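Local atomic coordinates of CRISPR-associated endonuclease Cas9 (Campylobacter jejuni subsp. jejuni serotype O:2, PDB entry 5X2H), a protein that cleaves invading DNA in bacterial adaptive immunity as a guide-RNA-directed endonuclease, whose natural form uses RuvC-like and HNH nuclease domains. Residues Tyr165-Glu170 with Lys207-Leu212; Asp439-Phe444 with Asn500-Tyr505; His775-Glu780 with Lys796-Lys801. All coordinates share one frame; numbering follows the deposited sequence.

How the interactions relate
Following the chain from the N terminus, interaction 1 (165-170 with 207-212) closes first, bringing the start of helix 168-175 against the middle of helix 203-219. Interaction 2 then sets the loop ahead of helix 456-476 against residues 500-505 in the RuvC region. Interaction 3 closes the shortest loop, with 15 residues and helix 784-789 between its segments, and joins two strand-flanking parts of the C-terminal PAM-interacting region. The three follow one another in series, neither nested nor crossed. None touches another: interactions 2 and 3 have centres about 36 Å apart, whereas interaction 1 lies on the opposite side of the chain's centre from both.

Interaction 1: Tyr165-Glu170 with Lys207-Leu212; sequences YQSVGE and KDELKL
Glu209, in the middle of helix 203-219, carries the polar part of this contact by extending its side chain to the start of helix 168-175, at Gly169. CG stands anti to the backbone N (chi1 178°) and the chain is extended beyond it. Glu209 OE2 comes 2.9 Å from Gly169 N. The N-H is poorly aimed, at 127°, and the hydrogen bond is weak. OE1 has a stronger partner in Arg111, with which it forms a salt bridge, so the carboxylate faces both a cationic side chain and a helix start, whose dipole would probably favour the negative charge.

Ser167 is the N-cap of that helix. Ser167 OG accepts from Glu170 N at 3.2 Å, in a nearly straight bond of 172°, while Glu170 OE1 in turn receives Gln166 N at 3.1 Å from above the carboxylate plane.

The remaining contacts are van der Waals. Ser167 CB lies 3.6 Å from Glu209 CG, and Val168 crosses the Glu209 side chain at about a right angle, with Val168 CB 3.3 Å from Glu209 OE2. Three residues further along helix 203-219, Leu212 brings CD2 to 4.1 Å from Gln166 O and also packs, like Ser167, on Leu115.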
loop_
_atom_site.group_PDB
_atom_site.type_symbol
_atom_site.label_atom_id
_atom_site.label_comp_id
_atom_site.label_asym_id
_atom_site.label_seq_id
_atom_site.Cartn_x
_atom_site.Cartn_y
_atom_site.Cartn_z
ATOM N N TYR A 165 32.474 -19.568 -21.990
ATOM C CA TYR A 165 31.733 -19.320 -23.215
ATOM C C TYR A 165 31.942 -17.886 -23.671
ATOM O O TYR A 165 32.238 -16.996 -22.869
ATOM C CB TYR A 165 30.234 -19.597 -23.031
ATOM C CG TYR A 165 29.903 -21.064 -22.915
ATOM C CD1 TYR A 165 29.734 -21.847 -24.049
ATOM C CD2 TYR A 165 29.762 -21.670 -21.673
ATOM C CE1 TYR A 165 29.434 -23.190 -23.951
ATOM C CE2 TYR A 165 29.460 -23.014 -21.565
ATOM C CZ TYR A 165 29.299 -23.770 -22.708
ATOM O OH TYR A 165 29.000 -25.110 -22.611
ATOM N N GLN A 166 31.779 -17.673 -24.978
ATOM C CA GLN A 166 31.897 -16.328 -25.530
ATOM C C GLN A 166 30.749 -15.441 -25.066
ATOM O O GLN A 166 30.964 -14.299 -24.646
ATOM C CB GLN A 166 31.930 -16.384 -27.057
ATOM C CG GLN A 166 33.126 -17.100 -27.645
ATOM C CD GLN A 166 33.426 -16.632 -29.051
ATOM O OE1 GLN A 166 33.893 -15.513 -29.256
ATOM N NE2 GLN A 166 33.145 -17.482 -30.032
ATOM N N SER A 167 29.522 -15.951 -25.136
ATOM C CA SER A 167 28.339 -15.139 -24.906
ATOM C C SER A 167 27.303 -15.943 -24.137
ATOM O O SER A 167 27.386 -17.171 -24.027
ATOM C CB SER A 167 27.740 -14.641 -26.227
ATOM O OG SER A 167 27.114 -15.700 -26.935
ATOM N N VAL A 168 26.314 -15.223 -23.601
ATOM C CA VAL A 168 25.179 -15.871 -22.954
ATOM C C VAL A 168 24.429 -16.742 -23.953
ATOM O O VAL A 168 23.986 -17.851 -23.625
ATOM C CB VAL A 168 24.257 -14.814 -22.319
ATOM C CG1 VAL A 168 22.953 -15.446 -21.854
ATOM C CG2 VAL A 168 24.962 -14.115 -21.167
ATOM N N GLY A 169 24.291 -16.261 -25.190
ATOM C CA GLY A 169 23.577 -17.026 -26.201
ATOM C C GLY A 169 24.191 -18.391 -26.447
ATOM O O GLY A 169 23.491 -19.405 -26.472
ATOM N N GLU A 170 25.514 -18.434 -26.631
ATOM C CA GLU A 170 26.189 -19.714 -26.826
ATOM C C GLU A 170 26.031 -20.610 -25.604
ATOM O O GLU A 170 25.834 -21.825 -25.733
ATOM C CB GLU A 170 27.670 -19.490 -27.132
ATOM C CG GLU A 170 28.469 -20.777 -27.274
ATOM C CD GLU A 170 29.962 -20.534 -27.386
ATOM O OE1 GLU A 170 30.402 -19.392 -27.142
ATOM O OE2 GLU A 170 30.696 -21.489 -27.717
ATOM N N LYS A 207 24.094 -7.429 -22.165
ATOM C CA LYS A 207 24.574 -6.259 -22.887
ATOM C C LYS A 207 25.913 -6.542 -23.554
ATOM O O LYS A 207 26.170 -6.049 -24.658
ATOM C CB LYS A 207 24.681 -5.060 -21.943
ATOM C CG LYS A 207 24.920 -3.736 -22.650
ATOM C CD LYS A 207 24.857 -2.567 -21.678
ATOM C CE LYS A 207 24.924 -1.237 -22.412
ATOM N NZ LYS A 207 24.744 -0.088 -21.480
ATOM N N ASP A 208 26.768 -7.345 -22.911
ATOM C CA ASP A 208 28.032 -7.730 -23.529
ATOM C C ASP A 208 27.801 -8.568 -24.779
ATOM O O ASP A 208 28.544 -8.447 -25.759
ATOM C CB ASP A 208 28.900 -8.497 -22.532
ATOM C CG ASP A 208 29.307 -7.655 -21.340
ATOM O OD1 ASP A 208 29.386 -6.417 -21.481
ATOM O OD2 ASP A 208 29.548 -8.234 -20.260
ATOM N N GLU A 209 26.776 -9.421 -24.767
ATOM C CA GLU A 209 26.524 -10.277 -25.921
ATOM C C GLU A 209 26.085 -9.455 -27.126
ATOM O O GLU A 209 26.615 -9.623 -28.230
ATOM C CB GLU A 209 25.477 -11.335 -25.579
ATOM C CG GLU A 209 25.133 -12.239 -26.753
ATOM C CD GLU A 209 24.065 -13.262 -26.422
ATOM O OE1 GLU A 209 23.580 -13.937 -27.356
ATOM O OE2 GLU A 209 23.706 -13.389 -25.231
ATOM N N LEU A 210 25.117 -8.555 -26.931
ATOM C CA LEU A 210 24.645 -7.732 -28.039
ATOM C C LEU A 210 25.747 -6.823 -28.578
ATOM O O LEU A 210 25.786 -6.552 -29.784
ATOM C CB LEU A 210 23.432 -6.912 -27.600
ATOM C CG LEU A 210 22.637 -6.239 -28.719
ATOM C CD1 LEU A 210 22.343 -7.226 -29.836
ATOM C CD2 LEU A 210 21.342 -5.650 -28.168
ATOM N N LYS A 211 26.649 -6.348 -27.713
ATOM C CA LYS A 211 27.808 -5.609 -28.206
ATOM C C LYS A 211 28.729 -6.512 -29.017
ATOM O O LYS A 211 29.255 -6.100 -30.057
ATOM C CB LYS A 211 28.576 -4.979 -27.043
ATOM C CG LYS A 211 27.849 -3.842 -26.348
ATOM C CD LYS A 211 28.708 -3.232 -25.247
ATOM C CE LYS A 211 28.003 -2.065 -24.576
ATOM N NZ LYS A 211 28.801 -1.513 -23.450
ATOM N N LEU A 212 28.934 -7.748 -28.554
ATOM C CA LEU A 212 29.791 -8.681 -29.274
ATOM C C LEU A 212 29.172 -9.087 -30.605
ATOM O O LEU A 212 29.878 -9.219 -31.610
ATOM C CB LEU A 212 30.062 -9.914 -28.411
ATOM C CG LEU A 212 30.863 -11.044 -29.061
ATOM C CD1 LEU A 212 32.286 -10.591 -29.368
ATOM C CD2 LEU A 212 30.865 -12.279 -28.174
#

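Interaction 2: Asp439-Phe444 with Asn500-Tyr505; sequences DFLPAF and NYTKDY
Tyr501 and Thr502 lie on helix 493-505 in the RuvC endonuclease region, which here packs against the loop 439-444 that precedes helix 456-476. Thr502 and Lys503 of the same helix touch Val530 in strand 530-532 of the five-stranded sheet.

The Tyr501 ring is sandwiched between two apolar side chains of the loop. Over the centre of one face stands Phe444 CD1, 3.6 Å from Tyr501 CD2. The pair is T-shaped, with the edge of Phe444 presented to the face of Tyr501 and the planes at 79°. Leu441 covers the opposite face with its CD1 and brings CD2 to 3.5 Å from Tyr501 CZ, the phenol end of the ring. CG of Leu441 is anti to its backbone N (chi1 -167°), which turns the branch toward the helix. Next to Leu441, Pro442 crosses Tyr505 at about a right angle, with Pro442 CD 3.9 Å from Tyr505 CB.

The polar part of the contact is a single bond. Tyr501 OH donates to Pro442 O at 2.7 Å, the hydroxyl lying almost in line with the carbonyl (171°) and the acceptor near the plane of the phenol ring. The buried hydroxyl thus has its proton committed to a backbone carbonyl, and with both ring faces packed, the hydrogen bond and the two apolar partners together fix the position of the ring.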
loop_
_atom_site.group_PDB
_atom_site.type_symbol
_atom_site.label_atom_id
_atom_site.label_comp_id
_atom_site.label_asym_id
_atom_site.label_seq_id
_atom_site.Cartn_x
_atom_site.Cartn_y
_atom_site.Cartn_z
ATOM N N ASP A 439 -15.276 22.551 18.159
ATOM C CA ASP A 439 -16.347 21.816 18.827
ATOM C C ASP A 439 -16.330 20.346 18.428
ATOM O O ASP A 439 -16.467 19.458 19.278
ATOM C CB ASP A 439 -17.704 22.440 18.497
ATOM C CG ASP A 439 -17.852 23.842 19.049
ATOM O OD1 ASP A 439 -17.170 24.165 20.044
ATOM O OD2 ASP A 439 -18.655 24.618 18.491
ATOM N N PHE A 440 -16.174 20.072 17.137
ATOM C CA PHE A 440 -16.066 18.717 16.622
ATOM C C PHE A 440 -14.629 18.441 16.204
ATOM O O PHE A 440 -13.885 19.356 15.837
ATOM C CB PHE A 440 -17.003 18.500 15.430
ATOM C CG PHE A 440 -18.448 18.756 15.740
ATOM C CD1 PHE A 440 -19.228 17.776 16.332
ATOM C CD2 PHE A 440 -19.031 19.975 15.434
ATOM C CE1 PHE A 440 -20.559 18.006 16.616
ATOM C CE2 PHE A 440 -20.363 20.212 15.715
ATOM C CZ PHE A 440 -21.129 19.225 16.307
ATOM N N LEU A 441 -14.244 17.176 16.265
ATOM C CA LEU A 441 -12.895 16.799 15.872
ATOM C C LEU A 441 -12.759 16.933 14.360
ATOM O O LEU A 441 -13.524 16.299 13.622
ATOM C CB LEU A 441 -12.587 15.376 16.323
ATOM C CG LEU A 441 -11.115 14.959 16.266
ATOM C CD1 LEU A 441 -10.271 15.871 17.143
ATOM C CD2 LEU A 441 -10.949 13.507 16.687
ATOM N N PRO A 442 -11.834 17.746 13.862
ATOM C CA PRO A 442 -11.697 17.913 12.412
ATOM C C PRO A 442 -11.069 16.682 11.778
ATOM O O PRO A 442 -10.570 15.779 12.453
ATOM C CB PRO A 442 -10.784 19.133 12.282
ATOM C CG PRO A 442 -9.954 19.090 13.521
ATOM C CD PRO A 442 -10.866 18.572 14.605
ATOM N N ALA A 443 -11.102 16.662 10.448
ATOM C CA ALA A 443 -10.499 15.568 9.697
ATOM C C ALA A 443 -9.034 15.409 10.081
ATOM O O ALA A 443 -8.282 16.386 10.132
ATOM C CB ALA A 443 -10.628 15.825 8.197
ATOM N N PHE A 444 -8.635 14.166 10.364
ATOM C CA PHE A 444 -7.248 13.885 10.709
ATOM C C PHE A 444 -6.287 14.324 9.611
ATOM O O PHE A 444 -5.120 14.613 9.897
ATOM C CB PHE A 444 -7.078 12.390 11.000
ATOM C CG PHE A 444 -5.692 12.009 11.422
ATOM C CD1 PHE A 444 -5.253 12.266 12.711
ATOM C CD2 PHE A 444 -4.826 11.396 10.533
ATOM C CE1 PHE A 444 -3.976 11.918 13.104
ATOM C CE2 PHE A 444 -3.546 11.044 10.921
ATOM C CZ PHE A 444 -3.122 11.305 12.208
ATOM N N ASN A 500 -3.041 12.523 21.467
ATOM C CA ASN A 500 -2.466 13.822 21.124
ATOM C C ASN A 500 -3.300 14.530 20.064
ATOM O O ASN A 500 -3.451 15.756 20.095
ATOM C CB ASN A 500 -1.026 13.652 20.638
ATOM C CG ASN A 500 -0.088 13.204 21.737
ATOM O OD1 ASN A 500 -0.171 13.673 22.872
ATOM N ND2 ASN A 500 0.817 12.293 21.403
ATOM N N TYR A 501 -3.845 13.767 19.115
ATOM C CA TYR A 501 -4.701 14.336 18.081
ATOM C C TYR A 501 -6.005 14.868 18.667
ATOM O O TYR A 501 -6.556 15.851 18.161
ATOM C CB TYR A 501 -4.933 13.270 17.006
ATOM C CG TYR A 501 -6.142 13.399 16.101
ATOM C CD1 TYR A 501 -6.444 14.588 15.445
ATOM C CD2 TYR A 501 -6.943 12.293 15.846
ATOM C CE1 TYR A 501 -7.543 14.678 14.601
ATOM C CE2 TYR A 501 -8.033 12.371 15.006
ATOM C CZ TYR A 501 -8.330 13.561 14.384
ATOM O OH TYR A 501 -9.423 13.622 13.550
ATOM N N THR A 502 -6.486 14.269 19.757
ATOM C CA THR A 502 -7.744 14.717 20.343
ATOM C C THR A 502 -7.552 15.953 21.216
ATOM O O THR A 502 -8.356 16.890 21.149
ATOM C CB THR A 502 -8.383 13.586 21.148
ATOM O OG1 THR A 502 -8.569 12.442 20.302
ATOM C CG2 THR A 502 -9.733 14.018 21.701
ATOM N N LYS A 503 -6.497 15.988 22.032
ATOM C CA LYS A 503 -6.310 17.124 22.926
ATOM C C LYS A 503 -5.731 18.344 22.221
ATOM O O LYS A 503 -5.813 19.449 22.765
ATOM C CB LYS A 503 -5.419 16.740 24.112
ATOM C CG LYS A 503 -3.967 16.430 23.778
ATOM C CD LYS A 503 -3.171 16.247 25.066
ATOM C CE LYS A 503 -1.843 15.540 24.832
ATOM N NZ LYS A 503 -0.867 16.361 24.061
ATOM N N ASP A 504 -5.160 18.177 21.029
ATOM C CA ASP A 504 -4.646 19.322 20.289
ATOM C C ASP A 504 -5.725 20.055 19.504
ATOM O O ASP A 504 -5.528 21.225 19.158
ATOM C CB ASP A 504 -3.540 18.888 19.323
ATOM C CG ASP A 504 -2.201 18.702 20.006
ATOM O OD1 ASP A 504 -2.138 18.814 21.248
ATOM O OD2 ASP A 504 -1.207 18.452 19.293
ATOM N N TYR A 505 -6.856 19.406 19.216
ATOM C CA TYR A 505 -7.825 19.955 18.278
ATOM C C TYR A 505 -9.266 19.986 18.767
ATOM O O TYR A 505 -10.105 20.581 18.082
ATOM C CB TYR A 505 -7.781 19.175 16.953
ATOM C CG TYR A 505 -6.545 19.458 16.134
ATOM C CD1 TYR A 505 -6.533 20.481 15.197
ATOM C CD2 TYR A 505 -5.386 18.712 16.307
ATOM C CE1 TYR A 505 -5.408 20.752 14.450
ATOM C CE2 TYR A 505 -4.253 18.977 15.564
ATOM C CZ TYR A 505 -4.271 19.997 14.636
ATOM O OH TYR A 505 -3.149 20.270 13.889
#

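Interaction 3: His775-Glu780 with Lys796-Lys801; sequences HDNKFE and KEVIAK
Asn777 turns its amide to the segment 796-801 through two torsions: CG lies anti to the backbone N (chi1 -161°), and a chi2 of 71° then sets OD1. Thus placed, the amide spans Glu797, gripping the chain on both sides of it. Asn777 OD1 accepts from Val798 N at 2.9 Å, along a nearly straight N-H (172°) that approaches from above the plane of the side-chain carbonyl. Asn777 ND2 donates to Lys796 O at 3.2 Å; that oxygen lies in the amide plane of Asn777, although ND2 itself sits above the plane of the backbone carbonyl. Between the two bonds, Glu797 CA comes within 3.4 Å of Asn777 OD1.

The paired bonds lie at the entrance to strand 799-804, an outermost strand of the antiparallel six-stranded sheet in the PAM-interacting C-terminal region. Its neighbour there is strand 769-773, from which the loop 775-780 departs; a backbone bond of Ala800 with Val772 joins the two, and one of Val798 with Lys774 carries the pairing just past the strand ends.

The apolar part of the contact comes from Val798, which points toward the loop. Its CG2 is 3.6 Å from Lys778 O and 4.1 Å from Phe779 CB, and the valine also packs on Phe790. Within the loop, Asp776 forms an Asx turn: its OD1 takes Lys778 N at 3.2 Å from above the carboxylate plane, and it also pairs with Lys774. On the side of the RuvC region, His775 stacks on Phe625, and the backbone of Asp776 bonds to that of His555.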
loop_
_atom_site.group_PDB
_atom_site.type_symbol
_atom_site.label_atom_id
_atom_site.label_comp_id
_atom_site.label_asym_id
_atom_site.label_seq_id
_atom_site.Cartn_x
_atom_site.Cartn_y
_atom_site.Cartn_z
ATOM N N HIS A 775 -26.616 -8.963 14.035
ATOM C CA HIS A 775 -25.809 -7.758 14.227
ATOM C C HIS A 775 -24.669 -7.998 15.211
ATOM O O HIS A 775 -23.515 -7.651 14.936
ATOM C CB HIS A 775 -26.695 -6.597 14.689
ATOM C CG HIS A 775 -27.166 -6.716 16.106
ATOM N ND1 HIS A 775 -28.246 -7.491 16.469
ATOM C CD2 HIS A 775 -26.698 -6.164 17.250
ATOM C CE1 HIS A 775 -28.425 -7.410 17.776
ATOM N NE2 HIS A 775 -27.500 -6.609 18.274
ATOM N N ASP A 776 -24.968 -8.607 16.358
ATOM C CA ASP A 776 -23.967 -8.822 17.393
ATOM C C ASP A 776 -23.264 -10.165 17.273
ATOM O O ASP A 776 -22.300 -10.404 18.009
ATOM C CB ASP A 776 -24.608 -8.702 18.783
ATOM C CG ASP A 776 -25.799 -9.625 18.963
ATOM O OD1 ASP A 776 -26.124 -10.379 18.022
ATOM O OD2 ASP A 776 -26.415 -9.598 20.047
ATOM N N ASN A 777 -23.718 -11.035 16.370
ATOM C CA ASN A 777 -23.168 -12.383 16.218
ATOM C C ASN A 777 -23.189 -13.141 17.545
ATOM O O ASN A 777 -22.296 -13.934 17.846
ATOM C CB ASN A 777 -21.756 -12.342 15.629
ATOM C CG ASN A 777 -21.331 -13.673 15.046
ATOM O OD1 ASN A 777 -21.839 -14.095 14.008
ATOM N ND2 ASN A 777 -20.398 -14.344 15.713
ATOM N N LYS A 778 -24.222 -12.892 18.347
ATOM C CA LYS A 778 -24.361 -13.503 19.661
ATOM C C LYS A 778 -25.357 -14.653 19.570
ATOM O O LYS A 778 -26.515 -14.450 19.193
ATOM C CB LYS A 778 -24.814 -12.473 20.695
ATOM C CG LYS A 778 -24.716 -12.945 22.132
ATOM C CD LYS A 778 -25.200 -11.864 23.087
ATOM C CE LYS A 778 -25.052 -12.288 24.541
ATOM N NZ LYS A 778 -25.625 -11.268 25.465
ATOM N N PHE A 779 -24.900 -15.855 19.920
ATOM C CA PHE A 779 -25.709 -17.061 19.822
ATOM C C PHE A 779 -26.613 -17.277 21.028
ATOM O O PHE A 779 -27.661 -17.920 20.892
ATOM C CB PHE A 779 -24.792 -18.280 19.642
ATOM C CG PHE A 779 -25.508 -19.600 19.681
ATOM C CD1 PHE A 779 -26.222 -20.048 18.582
ATOM C CD2 PHE A 779 -25.455 -20.401 20.811
ATOM C CE1 PHE A 779 -26.882 -21.262 18.611
ATOM C CE2 PHE A 779 -26.115 -21.620 20.849
ATOM C CZ PHE A 779 -26.828 -22.050 19.745
ATOM N N GLU A 780 -26.251 -16.735 22.192
ATOM C CA GLU A 780 -26.938 -17.088 23.430
ATOM C C GLU A 780 -28.277 -16.376 23.592
ATOM O O GLU A 780 -29.176 -16.909 24.249
ATOM C CB GLU A 780 -26.039 -16.790 24.633
ATOM C CG GLU A 780 -24.761 -17.631 24.706
ATOM C CD GLU A 780 -23.659 -17.150 23.765
ATOM O OE1 GLU A 780 -23.890 -16.187 23.002
ATOM O OE2 GLU A 780 -22.559 -17.742 23.788
ATOM N N LYS A 796 -20.124 -19.835 17.693
ATOM C CA LYS A 796 -19.069 -19.043 17.075
ATOM C C LYS A 796 -19.556 -18.092 15.988
ATOM O O LYS A 796 -18.849 -17.126 15.683
ATOM C CB LYS A 796 -17.981 -19.958 16.487
ATOM C CG LYS A 796 -18.197 -20.354 15.034
ATOM C CD LYS A 796 -16.935 -20.131 14.203
ATOM C CE LYS A 796 -16.077 -21.384 14.121
ATOM N NZ LYS A 796 -16.634 -22.394 13.174
ATOM N N GLU A 797 -20.730 -18.327 15.404
ATOM C CA GLU A 797 -21.231 -17.444 14.358
ATOM C C GLU A 797 -22.736 -17.617 14.215
ATOM O O GLU A 797 -23.254 -18.733 14.326
ATOM C CB GLU A 797 -20.534 -17.713 13.019
ATOM C CG GLU A 797 -20.623 -19.153 12.546
ATOM C CD GLU A 797 -19.738 -19.431 11.346
ATOM O OE1 GLU A 797 -18.874 -18.584 11.033
ATOM O OE2 GLU A 797 -19.908 -20.498 10.716
ATOM N N VAL A 798 -23.428 -16.505 13.972
ATOM C CA VAL A 798 -24.868 -16.520 13.743
ATOM C C VAL A 798 -25.122 -16.014 12.330
ATOM O O VAL A 798 -25.363 -14.820 12.115
ATOM C CB VAL A 798 -25.622 -15.673 14.783
ATOM C CG1 VAL A 798 -27.126 -15.880 14.640
ATOM C CG2 VAL A 798 -25.160 -16.019 16.191
ATOM N N ILE A 799 -25.063 -16.922 11.359
ATOM C CA ILE A 799 -25.182 -16.581 9.948
ATOM C C ILE A 799 -26.190 -17.522 9.309
ATOM O O ILE A 799 -26.165 -18.733 9.556
ATOM C CB ILE A 799 -23.818 -16.669 9.227
ATOM C CG1 ILE A 799 -22.800 -15.723 9.873
ATOM C CG2 ILE A 799 -23.971 -16.341 7.752
ATOM C CD1 ILE A 799 -21.387 -15.860 9.304
ATOM N N ALA A 800 -27.080 -16.966 8.494
ATOM C CA ALA A 800 -28.071 -17.740 7.761
ATOM C C ALA A 800 -27.762 -17.637 6.276
ATOM O O ALA A 800 -27.743 -16.535 5.717
ATOM C CB ALA A 800 -29.486 -17.246 8.062
ATOM N N LYS A 801 -27.523 -18.781 5.641
ATOM C CA LYS A 801 -27.146 -18.840 4.237
ATOM C C LYS A 801 -28.269 -19.453 3.412
ATOM O O LYS A 801 -29.066 -20.250 3.913
ATOM C CB LYS A 801 -25.867 -19.661 4.043
ATOM C CG LYS A 801 -24.765 -19.346 5.037
ATOM C CD LYS A 801 -23.501 -20.123 4.713
ATOM C CE LYS A 801 -22.370 -19.752 5.659
ATOM N NZ LYS A 801 -21.061 -20.293 5.203
#